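Local coordinates for protein AAR187Cp (Eremothecium gossypii, PDB 3ZIL) that probably binds cohesin through this helical Wap1-family domain and regulates the establishment of sister-chromatid cohesion, at residues A[114-119]-A[149-154]; A[210-215]-A[245-250]; A[220-225]-A[252-257]; A[283-288]-A[299-304]. One frame throughout, in Å; residues are numbered along the deposited sequence.

Contact 1: residues A[114-119]-A[149-154]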
loop_
_atom_site.group_PDB
_atom_site.type_symbol
_atom_site.label_atom_id
_atom_site.label_comp_id
_atom_site.label_asym_id
_atom_site.label_seq_id
_atom_site.Cartn_x
_atom_site.Cartn_y
_atom_site.Cartn_z
ATOM N N PRO A 114 6.434 -11.994 8.398
ATOM C CA PRO A 114 7.742 -12.520 7.964
ATOM C C PRO A 114 7.744 -13.143 6.619
ATOM O O PRO A 114 8.683 -12.898 5.813
ATOM C CB PRO A 114 8.053 -13.610 9.026
ATOM C CG PRO A 114 7.493 -13.031 10.247
ATOM C CD PRO A 114 6.147 -12.423 9.781
ATOM N N LEU A 115 6.786 -14.025 6.347
ATOM C CA LEU A 115 6.736 -14.595 5.032
ATOM C C LEU A 115 6.541 -13.499 3.968
ATOM O O LEU A 115 7.207 -13.518 2.884
ATOM C CB LEU A 115 5.575 -15.548 4.916
ATOM C CG LEU A 115 5.612 -16.923 5.594
ATOM C CD1 LEU A 115 4.251 -17.588 5.296
ATOM C CD2 LEU A 115 6.828 -17.590 5.023
ATOM N N ALA A 116 5.634 -12.572 4.220
ATOM C CA ALA A 116 5.356 -11.486 3.188
ATOM C C ALA A 116 6.559 -10.663 2.714
ATOM O O ALA A 116 6.529 -10.077 1.590
ATOM C CB ALA A 116 4.287 -10.539 3.678
ATOM N N THR A 117 7.560 -10.556 3.597
ATOM C CA THR A 117 8.727 -9.676 3.456
ATOM C C THR A 117 10.059 -10.419 3.257
ATOM O O THR A 117 11.112 -9.815 3.302
ATOM C CB THR A 117 8.817 -8.681 4.642
ATOM O OG1 THR A 117 8.766 -9.382 5.867
ATOM C CG2 THR A 117 7.632 -7.702 4.622
ATOM N N ASP A 118 10.006 -11.728 2.977
ATOM C CA ASP A 118 11.205 -12.466 2.690
ATOM C C ASP A 118 11.128 -13.085 1.265
ATOM O O ASP A 118 10.477 -14.130 1.069
ATOM C CB ASP A 118 11.362 -13.543 3.760
ATOM C CG ASP A 118 12.607 -14.377 3.563
ATOM O OD1 ASP A 118 13.470 -14.118 2.646
ATOM O OD2 ASP A 118 12.662 -15.369 4.247
ATOM N N GLU A 119 11.867 -12.500 0.323
ATOM C CA GLU A 119 11.851 -12.922 -1.086
ATOM C C GLU A 119 12.615 -14.237 -1.374
ATOM O O GLU A 119 12.562 -14.765 -2.471
ATOM C CB GLU A 119 12.354 -11.819 -2.071
ATOM C CG GLU A 119 11.862 -10.358 -1.913
ATOM C CD GLU A 119 12.655 -9.547 -0.841
ATOM O OE1 GLU A 119 12.820 -10.021 0.272
ATOM O OE2 GLU A 119 13.044 -8.395 -1.051
ATOM N N GLU A 149 4.983 -13.603 -2.224
ATOM C CA GLU A 149 3.768 -13.201 -2.950
ATOM C C GLU A 149 2.507 -13.885 -2.412
ATOM O O GLU A 149 1.473 -13.267 -2.370
ATOM C CB GLU A 149 3.878 -13.552 -4.474
ATOM C CG GLU A 149 5.080 -12.877 -5.129
ATOM C CD GLU A 149 5.091 -13.183 -6.566
ATOM O OE1 GLU A 149 4.318 -12.604 -7.295
ATOM O OE2 GLU A 149 5.777 -14.108 -6.933
ATOM N N TYR A 150 2.551 -15.202 -2.085
ATOM C CA TYR A 150 1.347 -15.812 -1.579
ATOM C C TYR A 150 0.907 -15.172 -0.201
ATOM O O TYR A 150 -0.243 -15.039 0.061
ATOM C CB TYR A 150 1.467 -17.359 -1.519
ATOM C CG TYR A 150 0.205 -18.045 -2.065
ATOM C CD1 TYR A 150 -1.066 -17.470 -1.862
ATOM C CD2 TYR A 150 0.278 -19.242 -2.818
ATOM C CE1 TYR A 150 -2.227 -18.047 -2.378
ATOM C CE2 TYR A 150 -0.886 -19.829 -3.323
ATOM C CZ TYR A 150 -2.135 -19.219 -3.107
ATOM O OH TYR A 150 -3.277 -19.755 -3.598
ATOM N N ALA A 151 1.849 -14.848 0.671
ATOM C CA ALA A 151 1.560 -14.369 1.997
ATOM C C ALA A 151 1.043 -12.955 1.905
ATOM O O ALA A 151 0.018 -12.636 2.558
ATOM C CB ALA A 151 2.823 -14.399 2.826
ATOM N N LEU A 152 1.644 -12.119 1.040
ATOM C CA LEU A 152 1.019 -10.758 0.730
ATOM C C LEU A 152 -0.478 -10.900 0.282
ATOM O O LEU A 152 -1.379 -10.199 0.768
ATOM C CB LEU A 152 1.789 -10.065 -0.416
ATOM C CG LEU A 152 3.189 -9.504 -0.019
ATOM C CD1 LEU A 152 3.966 -9.181 -1.284
ATOM C CD2 LEU A 152 3.098 -8.216 0.876
ATOM N N TYR A 153 -0.684 -11.834 -0.660
ATOM C CA TYR A 153 -2.025 -12.119 -1.177
ATOM C C TYR A 153 -3.004 -12.582 -0.087
ATOM O O TYR A 153 -4.074 -12.075 0.005
ATOM C CB TYR A 153 -1.973 -13.176 -2.288
ATOM C CG TYR A 153 -3.319 -13.429 -2.911
ATOM C CD1 TYR A 153 -3.841 -12.537 -3.877
ATOM C CD2 TYR A 153 -4.085 -14.520 -2.517
ATOM C CE1 TYR A 153 -5.063 -12.759 -4.460
ATOM C CE2 TYR A 153 -5.318 -14.726 -3.068
ATOM C CZ TYR A 153 -5.788 -13.856 -4.039
ATOM O OH TYR A 153 -7.048 -14.105 -4.546
ATOM N N ILE A 154 -2.613 -13.568 0.735
ATOM C CA ILE A 154 -3.466 -14.014 1.774
ATOM C C ILE A 154 -3.823 -12.861 2.700
ATOM O O ILE A 154 -4.998 -12.712 3.100
ATOM C CB ILE A 154 -2.813 -15.147 2.622
ATOM C CG1 ILE A 154 -2.518 -16.346 1.745
ATOM C CG2 ILE A 154 -3.705 -15.424 3.847
ATOM C CD1 ILE A 154 -3.854 -16.923 1.181
#
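Ala151 CB points into the last turn of helix 108-116, where it lies 3.6 Å from Leu115 CB and equally close to the backbone N of Ala116. With only methyl groups between them, the two backbones draw unusually near: Ala116 CA and Ala151 CA are 4.9 Å apart. The small side chains thus allow a close helix-helix approach in which carbon meets main chain as well as side chain. Leu152 extends the tight part to one flank. Its CG is beside the backbone N (chi1 -73°), a setting that carries both branches across to Ala116; CD2 comes 3.8 Å from Ala116 CB, while CG lies 3.8 Å from Ala116 O and sets aliphatic carbon against this carbonyl oxygen. No hydrogen bond crosses between the segments.

The character changes once the helix ends. Thr117 is the first residue to leave helical geometry, and the backbone bond from Thr117 N to Pro114 O is weak at 3.4 Å. Residues 117-119 are partly exposed and turn their polar groups to other partners, Asp118 forming a salt bridge with Lys81 and Glu119 one with Arg178. Glu149 likewise starts away from the contact, at the partly exposed margin of its helix.

Helix 147-158 is thereby joined to the end of helix 108-116 inside an all-alpha array without strands, consistent with an alpha-solenoid of helical repeats. Helix 81-93 borders this pair through Leu115 and Tyr150, whereas Leu152 reaches onward to helices 168-178 and 185-193.

Contact 2: residues A[210-215]-A[245-250]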
loop_
_atom_site.group_PDB
_atom_site.type_symbol
_atom_site.label_atom_id
_atom_site.label_comp_id
_atom_site.label_asym_id
_atom_site.label_seq_id
_atom_site.Cartn_x
_atom_site.Cartn_y
_atom_site.Cartn_z
ATOM N N ALA A 210 9.574 4.250 7.624
ATOM C CA ALA A 210 8.957 3.866 6.382
ATOM C C ALA A 210 8.965 5.060 5.405
ATOM O O ALA A 210 9.191 4.903 4.181
ATOM C CB ALA A 210 7.479 3.416 6.632
ATOM N N PHE A 211 8.622 6.243 5.906
ATOM C CA PHE A 211 8.619 7.402 5.020
ATOM C C PHE A 211 10.066 7.665 4.436
ATOM O O PHE A 211 10.264 7.833 3.250
ATOM C CB PHE A 211 8.133 8.640 5.783
ATOM C CG PHE A 211 8.323 9.927 5.019
ATOM C CD1 PHE A 211 7.462 10.293 4.014
ATOM C CD2 PHE A 211 9.477 10.755 5.296
ATOM C CE1 PHE A 211 7.664 11.476 3.295
ATOM C CE2 PHE A 211 9.659 11.950 4.586
ATOM C CZ PHE A 211 8.778 12.295 3.569
ATOM N N GLN A 212 11.068 7.585 5.283
ATOM C CA GLN A 212 12.438 7.793 4.781
ATOM C C GLN A 212 12.781 6.710 3.753
ATOM O O GLN A 212 13.502 6.968 2.776
ATOM C CB GLN A 212 13.381 7.777 5.955
ATOM C CG GLN A 212 13.068 8.984 6.857
ATOM C CD GLN A 212 13.788 8.958 8.186
ATOM O OE1 GLN A 212 14.757 8.186 8.369
ATOM N NE2 GLN A 212 13.295 9.765 9.169
ATOM N N THR A 213 12.246 5.498 3.931
ATOM C CA THR A 213 12.543 4.490 2.971
ATOM C C THR A 213 11.892 4.777 1.652
ATOM O O THR A 213 12.549 4.686 0.615
ATOM C CB THR A 213 12.139 3.124 3.451
ATOM O OG1 THR A 213 12.903 2.850 4.617
ATOM C CG2 THR A 213 12.415 2.076 2.430
ATOM N N LEU A 214 10.613 5.111 1.673
ATOM C CA LEU A 214 9.870 5.324 0.419
ATOM C C LEU A 214 10.383 6.595 -0.246
ATOM O O LEU A 214 10.497 6.661 -1.466
ATOM C CB LEU A 214 8.360 5.395 0.692
ATOM C CG LEU A 214 7.738 4.129 1.280
ATOM C CD1 LEU A 214 6.255 4.467 1.434
ATOM C CD2 LEU A 214 7.899 2.939 0.310
ATOM N N ALA A 215 10.740 7.583 0.562
ATOM C CA ALA A 215 11.222 8.870 -0.015
ATOM C C ALA A 215 12.610 8.661 -0.688
ATOM O O ALA A 215 12.987 9.459 -1.563
ATOM C CB ALA A 215 11.304 9.909 1.071
ATOM N N ALA A 245 12.968 15.745 8.323
ATOM C CA ALA A 245 12.868 17.081 7.671
ATOM C C ALA A 245 13.966 17.289 6.633
ATOM O O ALA A 245 13.730 18.033 5.687
ATOM C CB ALA A 245 12.912 18.210 8.654
ATOM N N ASP A 246 15.138 16.672 6.835
ATOM C CA ASP A 246 16.290 16.915 5.986
ATOM C C ASP A 246 16.123 16.265 4.585
ATOM O O ASP A 246 16.827 16.608 3.638
ATOM C CB ASP A 246 17.543 16.426 6.652
ATOM C CG ASP A 246 17.451 14.941 7.110
ATOM O OD1 ASP A 246 16.810 14.606 8.139
ATOM O OD2 ASP A 246 18.052 14.109 6.404
ATOM N N LEU A 247 15.187 15.327 4.482
ATOM C CA LEU A 247 14.822 14.677 3.185
ATOM C C LEU A 247 13.763 15.428 2.359
ATOM O O LEU A 247 13.491 15.078 1.209
ATOM C CB LEU A 247 14.276 13.290 3.445
ATOM C CG LEU A 247 15.295 12.386 4.128
ATOM C CD1 LEU A 247 14.710 11.027 4.278
ATOM C CD2 LEU A 247 16.617 12.281 3.332
ATOM N N LEU A 248 13.124 16.422 2.942
ATOM C CA LEU A 248 11.905 17.004 2.294
ATOM C C LEU A 248 12.161 17.836 1.017
ATOM O O LEU A 248 11.418 17.685 0.021
ATOM C CB LEU A 248 11.042 17.783 3.284
ATOM C CG LEU A 248 10.517 16.968 4.483
ATOM C CD1 LEU A 248 9.821 17.843 5.496
ATOM C CD2 LEU A 248 9.709 15.725 4.102
ATOM N N PRO A 249 13.244 18.644 1.005
ATOM C CA PRO A 249 13.465 19.428 -0.209
ATOM C C PRO A 249 13.744 18.502 -1.368
ATOM O O PRO A 249 13.382 18.806 -2.489
ATOM C CB PRO A 249 14.739 20.228 0.114
ATOM C CG PRO A 249 14.584 20.504 1.599
ATOM C CD PRO A 249 13.982 19.218 2.173
ATOM N N SER A 250 14.439 17.390 -1.119
ATOM C CA SER A 250 14.714 16.476 -2.194
ATOM C C SER A 250 13.413 15.846 -2.747
ATOM O O SER A 250 13.172 15.697 -3.981
ATOM C CB SER A 250 15.627 15.345 -1.685
ATOM O OG SER A 250 16.036 14.715 -2.853
#
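Phe211 O receives the backbone N of Ala215 at 2.7 Å, the shortest polar bond within the two segments, and the same helical turn lays Ala215 CB over one face of the Phe211 ring, 4.3 Å above its plane and offset toward the rim. From that helix the ring reaches across to Leu248. Its CG is anti to the backbone N (chi1 170°), which swings the far end of the ring outward until CZ lies 3.6 Å and CE2 3.8 Å from Leu248 CD2. The methyl approaches obliquely, and the two side chains cross at about a right angle.

A second, more exposed pair runs beside it. Leu247 CD1 settles against the aliphatic part of Gln212, 3.7 Å from its CG and 3.9 Å from its CB. Beyond CG the glutamine chain is extended, and its NE2 is hydrogen-bonded to Ser244 OG in the loop just before the segment 245-250. Helix 201-215 is thus joined to the 3-10 turn 245-247 and the beginning of helix 248-261. Phe211 also packs on Leu231 and Thr235 of helix 225-235 and on Val240 of helix 238-243.

No hydrogen bond links the two segments. The chemistry is graded instead: aromatic against aliphatic where the contact is buried, and a glutamine stem against leucine farther out, an arrangement consistent with van der Waals cohesion, with one amide hydrogen-bonded at the margin.

Contact 3: residues A[220-225]-A[252-257]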
loop_
_atom_site.group_PDB
_atom_site.type_symbol
_atom_site.label_atom_id
_atom_site.label_comp_id
_atom_site.label_asym_id
_atom_site.label_seq_id
_atom_site.Cartn_x
_atom_site.Cartn_y
_atom_site.Cartn_z
ATOM N N GLU A 220 11.210 7.101 -10.482
ATOM C CA GLU A 220 10.132 6.286 -11.062
ATOM C C GLU A 220 8.980 5.887 -10.063
ATOM O O GLU A 220 7.760 5.859 -10.403
ATOM C CB GLU A 220 10.770 5.016 -11.625
ATOM C CG GLU A 220 9.845 3.820 -11.733
ATOM C CD GLU A 220 10.365 2.791 -12.720
ATOM O OE1 GLU A 220 11.359 3.103 -13.435
ATOM O OE2 GLU A 220 9.778 1.684 -12.788
ATOM N N LYS A 221 9.372 5.540 -8.842
ATOM C CA LYS A 221 8.394 5.121 -7.849
ATOM C C LYS A 221 7.520 6.272 -7.411
ATOM O O LYS A 221 6.451 6.078 -6.852
ATOM C CB LYS A 221 9.104 4.518 -6.664
ATOM C CG LYS A 221 9.656 3.123 -6.980
ATOM C CD LYS A 221 8.576 2.014 -7.044
ATOM C CE LYS A 221 9.259 0.632 -7.009
ATOM N NZ LYS A 221 10.092 0.420 -8.275
ATOM N N LEU A 222 7.976 7.489 -7.641
ATOM C CA LEU A 222 7.122 8.627 -7.392
ATOM C C LEU A 222 6.010 8.773 -8.419
ATOM O O LEU A 222 5.200 9.727 -8.340
ATOM C CB LEU A 222 7.976 9.912 -7.242
ATOM C CG LEU A 222 8.528 10.375 -5.868
ATOM C CD1 LEU A 222 8.394 9.409 -4.674
ATOM C CD2 LEU A 222 9.930 10.994 -5.975
ATOM N N THR A 223 5.930 7.854 -9.387
ATOM C CA THR A 223 4.813 7.920 -10.347
ATOM C C THR A 223 3.866 6.734 -10.076
ATOM O O THR A 223 2.988 6.385 -10.872
ATOM C CB THR A 223 5.281 7.901 -11.857
ATOM O OG1 THR A 223 6.055 6.728 -12.083
ATOM C CG2 THR A 223 6.129 9.061 -12.229
ATOM N N ASN A 224 4.129 6.008 -9.011
ATOM C CA ASN A 224 3.350 4.792 -8.767
ATOM C C ASN A 224 2.244 5.200 -7.791
ATOM O O ASN A 224 2.511 5.744 -6.710
ATOM C CB ASN A 224 4.338 3.764 -8.186
ATOM C CG ASN A 224 3.667 2.521 -7.670
ATOM O OD1 ASN A 224 2.900 2.550 -6.691
ATOM N ND2 ASN A 224 4.076 1.377 -8.227
ATOM N N GLU A 225 0.992 5.017 -8.177
ATOM C CA GLU A 225 -0.098 5.476 -7.311
ATOM C C GLU A 225 -0.041 4.858 -5.906
ATOM O O GLU A 225 -0.328 5.548 -4.913
ATOM C CB GLU A 225 -1.477 5.191 -7.930
ATOM C CG GLU A 225 -1.717 5.979 -9.172
ATOM C CD GLU A 225 -3.120 5.698 -9.735
ATOM O OE1 GLU A 225 -3.955 5.052 -9.047
ATOM O OE2 GLU A 225 -3.398 6.134 -10.868
ATOM N N VAL A 252 10.355 17.115 -2.533
ATOM C CA VAL A 252 9.740 18.234 -3.208
ATOM C C VAL A 252 10.326 18.465 -4.626
ATOM O O VAL A 252 9.514 18.634 -5.574
ATOM C CB VAL A 252 9.836 19.490 -2.290
ATOM C CG1 VAL A 252 9.463 20.778 -3.042
ATOM C CG2 VAL A 252 8.882 19.292 -1.100
ATOM N N ARG A 253 11.686 18.461 -4.811
ATOM C CA ARG A 253 12.206 18.658 -6.199
ATOM C C ARG A 253 11.634 17.658 -7.137
ATOM O O ARG A 253 11.174 18.065 -8.187
ATOM C CB ARG A 253 13.751 18.530 -6.413
ATOM C CG ARG A 253 14.553 19.342 -5.478
ATOM C CD ARG A 253 16.052 19.538 -5.850
ATOM N NE ARG A 253 16.472 20.471 -4.806
ATOM C CZ ARG A 253 17.051 20.139 -3.646
ATOM N NH1 ARG A 253 17.448 18.879 -3.376
ATOM N NH2 ARG A 253 17.295 21.097 -2.767
ATOM N N SER A 254 11.791 16.354 -6.790
ATOM C CA SER A 254 11.284 15.264 -7.605
ATOM C C SER A 254 9.838 15.447 -7.967
ATOM O O SER A 254 9.472 15.334 -9.162
ATOM C CB SER A 254 11.484 13.912 -6.920
ATOM O OG SER A 254 12.877 13.811 -6.715
ATOM N N LEU A 255 9.013 15.714 -6.959
ATOM C CA LEU A 255 7.592 15.885 -7.207
ATOM C C LEU A 255 7.359 17.121 -8.078
ATOM O O LEU A 255 6.510 17.055 -9.040
ATOM C CB LEU A 255 6.772 16.007 -5.894
ATOM C CG LEU A 255 6.725 14.681 -5.097
ATOM C CD1 LEU A 255 6.235 14.983 -3.650
ATOM C CD2 LEU A 255 5.797 13.698 -5.785
ATOM N N ALA A 256 8.073 18.236 -7.776
ATOM C CA ALA A 256 7.803 19.451 -8.579
ATOM C C ALA A 256 8.264 19.249 -10.088
ATOM O O ALA A 256 7.680 19.813 -11.017
ATOM C CB ALA A 256 8.390 20.691 -7.931
ATOM N N MET A 257 9.202 18.350 -10.344
ATOM C CA MET A 257 9.670 18.226 -11.706
ATOM C C MET A 257 8.719 17.341 -12.469
ATOM O O MET A 257 8.285 17.679 -13.568
ATOM C CB MET A 257 11.090 17.685 -11.762
ATOM C CG MET A 257 12.098 18.830 -11.623
ATOM S SD MET A 257 13.611 18.167 -10.940
ATOM C CE MET A 257 14.822 19.374 -11.512
#
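Neither rings nor amide faces take part where Leu222 meets Ser254 and Leu255; the contact is made by aliphatic branches in the all-alpha array, between a 3-10 turn leading to helix 225-235 and the middle of helix 248-261. The flat group that matters here is a backbone one: the carbonyl of Glu220 is reached in its own plane, on a lone pair, by Thr223 OG1 at 2.5 Å, with a C=O...donor angle of 145°. Thr223 N, at 2.9 Å, is a second donor to Glu220 O. These two bonds close the turn that presents Leu222 to the helix. Asn224 follows as the N-cap of helix 225-235, its OD1 accepting from Val227 N, and the carbonyl of Leu222 is itself bonded by Gln281.

Leu222 points toward helix 248-261 and meets it with CG and CD2. CG faces Leu255 CD2 at a looser 4.3 Å, a side that Leu231, Leu228 and Leu284 extend into the interior. OG of Ser254 lies beside its backbone N (chi1 -59°), in a weak hydrogen bond to Ser250 O and 4.1 Å from Leu222 CD2. The serine CB is nearer: Leu222 CD2 and Ser254 CB are 3.4 Å apart, tighter than usual carbon-carbon contact.

Contact 4: residues A[283-288]-A[299-304]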
loop_
_atom_site.group_PDB
_atom_site.type_symbol
_atom_site.label_atom_id
_atom_site.label_comp_id
_atom_site.label_asym_id
_atom_site.label_seq_id
_atom_site.Cartn_x
_atom_site.Cartn_y
_atom_site.Cartn_z
ATOM N N GLY A 283 -1.313 16.378 -3.898
ATOM C CA GLY A 283 -1.764 16.064 -2.547
ATOM C C GLY A 283 -0.520 15.795 -1.711
ATOM O O GLY A 283 -0.429 16.256 -0.565
ATOM N N LEU A 284 0.472 15.100 -2.275
ATOM C CA LEU A 284 1.676 14.837 -1.447
ATOM C C LEU A 284 2.489 16.141 -1.221
ATOM O O LEU A 284 2.882 16.437 -0.093
ATOM C CB LEU A 284 2.508 13.684 -2.011
ATOM C CG LEU A 284 3.838 13.466 -1.318
ATOM C CD1 LEU A 284 3.598 13.114 0.150
ATOM C CD2 LEU A 284 4.626 12.376 -2.012
ATOM N N LEU A 285 2.749 16.900 -2.308
ATOM C CA LEU A 285 3.247 18.260 -2.146
ATOM C C LEU A 285 2.530 19.063 -1.024
ATOM O O LEU A 285 3.209 19.675 -0.161
ATOM C CB LEU A 285 3.223 19.035 -3.447
ATOM C CG LEU A 285 4.364 18.531 -4.371
ATOM C CD1 LEU A 285 4.155 18.969 -5.808
ATOM C CD2 LEU A 285 5.682 19.038 -3.796
ATOM N N LEU A 286 1.212 19.100 -1.082
ATOM C CA LEU A 286 0.393 19.868 -0.132
ATOM C C LEU A 286 0.666 19.465 1.325
ATOM O O LEU A 286 0.832 20.338 2.204
ATOM C CB LEU A 286 -1.110 19.745 -0.481
ATOM C CG LEU A 286 -2.061 20.593 0.432
ATOM C CD1 LEU A 286 -1.838 22.081 0.199
ATOM C CD2 LEU A 286 -3.545 20.260 0.152
ATOM N N ASN A 287 0.715 18.145 1.551
ATOM C CA ASN A 287 1.037 17.587 2.832
ATOM C C ASN A 287 2.388 18.130 3.311
ATOM O O ASN A 287 2.537 18.514 4.456
ATOM C CB ASN A 287 1.009 16.047 2.813
ATOM C CG ASN A 287 -0.217 15.493 3.572
ATOM O OD1 ASN A 287 -1.157 16.264 3.898
ATOM N ND2 ASN A 287 -0.227 14.177 3.840
ATOM N N ILE A 288 3.343 18.242 2.412
ATOM C CA ILE A 288 4.711 18.650 2.847
ATOM C C ILE A 288 4.752 20.179 2.930
ATOM O O ILE A 288 5.206 20.739 3.963
ATOM C CB ILE A 288 5.793 18.154 1.835
ATOM C CG1 ILE A 288 5.839 16.607 1.784
ATOM C CG2 ILE A 288 7.209 18.691 2.160
ATOM C CD1 ILE A 288 6.474 16.069 0.525
ATOM N N GLU A 299 13.629 25.676 -4.351
ATOM C CA GLU A 299 13.653 26.397 -5.647
ATOM C C GLU A 299 12.848 25.792 -6.812
ATOM O O GLU A 299 12.178 26.542 -7.505
ATOM C CB GLU A 299 15.097 26.712 -6.091
ATOM C CG GLU A 299 15.504 26.055 -7.401
ATOM C CD GLU A 299 16.946 26.324 -7.785
ATOM O OE1 GLU A 299 17.520 27.354 -7.351
ATOM O OE2 GLU A 299 17.504 25.493 -8.531
ATOM N N GLU A 300 12.884 24.481 -7.057
ATOM C CA GLU A 300 12.102 23.942 -8.222
ATOM C C GLU A 300 10.592 24.090 -8.058
ATOM O O GLU A 300 9.883 24.048 -9.047
ATOM C CB GLU A 300 12.388 22.438 -8.584
ATOM C CG GLU A 300 13.660 22.180 -9.376
ATOM C CD GLU A 300 14.838 21.883 -8.452
ATOM O OE1 GLU A 300 14.942 22.473 -7.334
ATOM O OE2 GLU A 300 15.654 21.015 -8.831
ATOM N N LEU A 301 10.100 24.206 -6.823
ATOM C CA LEU A 301 8.669 24.323 -6.639
ATOM C C LEU A 301 8.253 25.735 -7.092
ATOM O O LEU A 301 7.129 25.946 -7.584
ATOM C CB LEU A 301 8.254 23.998 -5.184
ATOM C CG LEU A 301 6.769 23.910 -4.848
ATOM C CD1 LEU A 301 6.034 22.917 -5.722
ATOM C CD2 LEU A 301 6.615 23.575 -3.365
ATOM N N THR A 302 9.182 26.684 -6.968
ATOM C CA THR A 302 8.901 28.044 -7.403
ATOM C C THR A 302 8.855 28.146 -8.940
ATOM O O THR A 302 8.336 29.120 -9.474
ATOM C CB THR A 302 9.889 29.064 -6.860
ATOM O OG1 THR A 302 11.101 28.956 -7.610
ATOM C CG2 THR A 302 10.174 28.864 -5.367
ATOM N N ASN A 303 9.362 27.145 -9.650
ATOM C CA ASN A 303 9.165 27.105 -11.099
ATOM C C ASN A 303 7.760 26.761 -11.457
ATOM O O ASN A 303 7.436 26.680 -12.648
ATOM C CB ASN A 303 10.006 26.050 -11.729
ATOM C CG ASN A 303 11.451 26.372 -11.659
ATOM O OD1 ASN A 303 11.831 27.533 -11.534
ATOM N ND2 ASN A 303 12.272 25.349 -11.697
ATOM N N PHE A 304 6.933 26.489 -10.449
ATOM C CA PHE A 304 5.476 26.426 -10.670
ATOM C C PHE A 304 5.019 27.871 -11.062
ATOM O O PHE A 304 3.912 28.048 -11.630
ATOM C CB PHE A 304 4.716 26.006 -9.381
ATOM C CG PHE A 304 4.597 24.492 -9.124
ATOM C CD1 PHE A 304 5.423 23.570 -9.727
ATOM C CD2 PHE A 304 3.633 24.025 -8.183
ATOM C CE1 PHE A 304 5.289 22.202 -9.436
ATOM C CE2 PHE A 304 3.474 22.662 -7.911
ATOM C CZ PHE A 304 4.314 21.746 -8.531
#
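Within 283-288, Leu285 carries the contact. Its CD1 comes 3.9 Å from CZ of Phe304, approaching the ring obliquely as the two side chains run in from opposite directions. Both methyls of Leu285 face Leu301 CD1, with CD2 at 4.3 Å. With CG beside the backbone N (chi1 -74°), the leucine fork is sent toward this pair. From the same helix, Leu282 touches Phe304 and Val289 touches Leu301.

Leu301 and Phe304 also brace one another. Leu301 CD1 sits over one face of the phenylalanine ring, 3.3 Å above the plane and offset toward the rim, while Phe304 N donates to Leu301 O at 2.9 Å. The short, weakly bonded helix about 299-302 gains a side-chain bond as well: Thr302 OG1 donates to Glu299 O at 2.6 Å, in the carbonyl plane. These two bonds support the turn. Farther out, Phe304 stacks with Phe326, and helix 321-336 packs on Leu301 through Ser333.

Asn287 finds its partners elsewhere, hydrogen-bonded to Arg370, Asn236 and Thr235. What joins the segments is therefore wholly apolar and buried, which implies that they are held by shape and the exclusion of water.

Overall arrangement
Contacts 2, 3 and 4 form one neighbourhood, with centres 11 to 14 Å apart, whereas contact 1 lies 26 to 35 Å from them along the elongated domain. Contacts 2 and 3 share helix 248-261, at its beginning and in its middle. That helix also reaches contact 4: Val252 CG2 and Leu248 CB both pack on Ile288 CG2, and Leu255 CD1 on Leu284 CD2. Contacts 1, 3 and 4 are buried, contact 2 only partly. No hydrogen bond crosses any of them, yet their packing differs: alanine-mediated backbone proximity in contact 1, aromatic-aliphatic packing in contacts 2 and 4, and a leucine set against a serine CB and a second leucine in contact 3.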